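Local coordinates for uncharacterized protein (Wolinella succinogenes, PDB 3JYG), which is of unknown function but belongs to the 6-pyruvoyl tetrahydropterin synthase family and carries a zinc ion held by three histidines, at residues R136-T140 with S141-A145. Numbering follows the deposited sequence.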
ATOM      1  N   ARG A 136      12.272 -25.242  -7.106  1.00 16.97           N
ATOM      2  CA  ARG A 136      12.049 -26.333  -6.137  1.00 18.48           C
ATOM      3  C   ARG A 136      10.978 -26.002  -5.108  1.00 18.14           C
ATOM      4  O   ARG A 136      11.263 -26.069  -3.903  1.00 18.09           O
ATOM      5  CB  ARG A 136      13.371 -26.638  -5.382  1.00 19.16           C
ATOM      6  CG  ARG A 136      14.521 -27.186  -6.251  1.00 24.22           C
ATOM      7  CD  ARG A 136      15.824 -27.423  -5.363  1.00 25.87           C
ATOM      8  NE  ARG A 136      15.543 -28.396  -4.321  1.00 25.59           N
ATOM      9  CZ  ARG A 136      16.138 -28.499  -3.118  1.00 22.18           C
ATOM     10  NH1 ARG A 136      17.098 -27.668  -2.718  1.00 16.48           N
ATOM     11  NH2 ARG A 136      15.713 -29.456  -2.313  1.00 19.16           N
ATOM     12  N   PHE A 137       9.780 -25.600  -5.559  1.00 16.30           N
ATOM     13  CA  PHE A 137       8.692 -25.220  -4.683  1.00 16.12           C
ATOM     14  C   PHE A 137       7.471 -25.050  -5.543  1.00 16.61           C
ATOM     15  O   PHE A 137       7.588 -24.777  -6.755  1.00 16.35           O
ATOM     16  CB  PHE A 137       8.937 -23.898  -3.899  1.00 15.69           C
ATOM     17  CG  PHE A 137       9.363 -22.708  -4.750  1.00 18.33           C
ATOM     18  CD1 PHE A 137      10.713 -22.287  -4.753  1.00 17.58           C
ATOM     19  CD2 PHE A 137       8.441 -21.964  -5.485  1.00 15.05           C
ATOM     20  CE1 PHE A 137      11.135 -21.174  -5.539  1.00 17.30           C
ATOM     21  CE2 PHE A 137       8.839 -20.841  -6.251  1.00 14.43           C
ATOM     22  CZ  PHE A 137      10.181 -20.440  -6.283  1.00 12.51           C
ATOM     23  N   VAL A 138       6.304 -25.176  -4.923  1.00 16.10           N
ATOM     24  CA  VAL A 138       5.039 -24.929  -5.645  1.00 16.08           C
ATOM     25  C   VAL A 138       4.962 -23.424  -5.811  1.00 14.53           C
ATOM     26  O   VAL A 138       5.060 -22.674  -4.827  1.00 13.05           O
ATOM     27  CB  VAL A 138       3.827 -25.506  -4.892  1.00 15.73           C
ATOM     28  CG1 VAL A 138       3.629 -24.803  -3.481  1.00 20.30           C
ATOM     29  CG2 VAL A 138       2.554 -25.377  -5.712  1.00 19.21           C
ATOM     30  N   PRO A 139       4.828 -22.956  -7.066  1.00 14.41           N
ATOM     31  CA  PRO A 139       5.013 -21.483  -7.279  1.00 14.15           C
ATOM     32  C   PRO A 139       3.771 -20.642  -6.921  1.00 15.50           C
ATOM     33  O   PRO A 139       3.199 -19.964  -7.802  1.00 15.27           O
ATOM     34  CB  PRO A 139       5.355 -21.371  -8.778  1.00 13.85           C
ATOM     35  CG  PRO A 139       4.652 -22.630  -9.408  1.00 14.58           C
ATOM     36  CD  PRO A 139       4.702 -23.726  -8.326  1.00 13.66           C
ATOM     37  N   THR A 140       3.379 -20.690  -5.645  1.00 14.59           N
ATOM     38  CA  THR A 140       2.355 -19.809  -5.085  1.00 14.51           C
ATOM     39  C   THR A 140       2.943 -18.409  -4.933  1.00 14.53           C
ATOM     40  O   THR A 140       4.165 -18.259  -4.932  1.00 13.61           O
ATOM     41  CB  THR A 140       1.965 -20.262  -3.675  1.00 14.47           C
ATOM     42  OG1 THR A 140       3.139 -20.383  -2.859  1.00 14.11           O
ATOM     43  CG2 THR A 140       1.291 -21.640  -3.709  1.00 14.37           C
ATOM     44  N   SER A 141       2.083 -17.397  -4.775  1.00 13.62           N
ATOM     45  CA  SER A 141       2.539 -16.059  -4.405  1.00 15.08           C
ATOM     46  C   SER A 141       3.449 -16.030  -3.212  1.00 14.38           C
ATOM     47  O   SER A 141       4.456 -15.368  -3.250  1.00 15.14           O
ATOM     48  CB  SER A 141       1.338 -15.167  -4.120  1.00 13.38           C
ATOM     49  OG  SER A 141       0.652 -15.057  -5.355  1.00 22.12           O
ATOM     50  N   GLU A 142       3.068 -16.716  -2.133  1.00 13.53           N
ATOM     51  CA  GLU A 142       3.921 -16.777  -0.908  1.00 13.47           C
ATOM     52  C   GLU A 142       5.263 -17.455  -1.159  1.00 13.75           C
ATOM     53  O   GLU A 142       6.285 -17.044  -0.613  1.00 13.67           O
ATOM     54  CB  GLU A 142       3.212 -17.507   0.256  1.00 13.32           C
ATOM     55  CG  GLU A 142       1.831 -16.953   0.625  1.00 14.24           C
ATOM     56  CD  GLU A 142       0.687 -17.664  -0.105  1.00 17.27           C
ATOM     57  OE1 GLU A 142       0.712 -17.786  -1.371  1.00 15.20           O
ATOM     58  OE2 GLU A 142      -0.262 -18.096   0.587  1.00 17.49           O
ATOM     59  N   SER A 143       5.285 -18.494  -1.995  1.00 15.14           N
ATOM     60  CA  SER A 143       6.556 -19.198  -2.211  1.00 15.44           C
ATOM     61  C   SER A 143       7.474 -18.350  -3.067  1.00 15.20           C
ATOM     62  O   SER A 143       8.698 -18.319  -2.843  1.00 14.78           O
ATOM     63  CB  SER A 143       6.322 -20.562  -2.865  1.00 17.03           C
ATOM     64  OG  SER A 143       5.579 -21.386  -1.989  1.00 19.25           O
ATOM     65  N   ILE A 144       6.900 -17.672  -4.056  1.00 13.47           N
ATOM     66  CA  ILE A 144       7.696 -16.729  -4.879  1.00 12.77           C
ATOM     67  C   ILE A 144       8.316 -15.566  -4.077  1.00 12.56           C
ATOM     68  O   ILE A 144       9.525 -15.239  -4.233  1.00 12.71           O
ATOM     69  CB  ILE A 144       6.850 -16.236  -6.084  1.00 13.22           C
ATOM     70  CG1 ILE A 144       6.618 -17.438  -7.038  1.00 12.62           C
ATOM     71  CG2 ILE A 144       7.526 -15.050  -6.839  1.00 13.00           C
ATOM     72  CD1 ILE A 144       5.508 -17.179  -8.149  1.00 18.58           C
ATOM     73  N   ALA A 145       7.488 -14.942  -3.240  1.00 13.01           N
ATOM     74  CA  ALA A 145       7.923 -13.883  -2.331  1.00 13.55           C
ATOM     75  C   ALA A 145       9.074 -14.372  -1.415  1.00 14.11           C
ATOM     76  O   ALA A 145      10.084 -13.690  -1.323  1.00 14.15           O
ATOM     77  CB  ALA A 145       6.760 -13.392  -1.477  1.00 13.22           C
TER
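Phe-137 lays its ring against the first turn of helix 141-155: CD2 is 3.6 Å from CB of Ser-143, CE2 meets CG1 of Ile-144, and the carbonyl oxygen of Ser-143 sits over one face, offset toward the rim. CG of Phe-137 lies between the backbone N and the carbonyl carbon (chi1 51°), which turns the ring toward Ser-143 and Ile-144. Val-138 contributes its carbonyl oxygen, which accepts the 2.7 Å bond from N of Thr-140 that closes an inverse gamma turn centred on Pro-139. CB of Pro-139 touches CD1 of Ile-144, and the carbonyl oxygen of Pro-139 accepts a weak hydrogen bond from ND1 of the zinc ligand His-17, so the turn borders the metal site of this 6-pyruvoyl tetrahydropterin synthase-like fold. Thr-140 is the N-cap: its OG1 accepts from N of Ser-143 at 3.0 Å and also bonds Gly-58 O of the second subunit. The hydroxyl of Ser-143 has both OG1 of Thr-140 (2.8 Å) and, weakly, the carbonyl oxygen of Val-138 within reach. The carbonyl oxygen of Thr-140 accepts an i to i+4 helical bond from N of Ile-144, nearly straight at 168°. Glu-142, bent at chi2, brings OE1 to 3.6 Å from CB of Thr-140, while its OE2 bonds N of Val-60 of the second subunit.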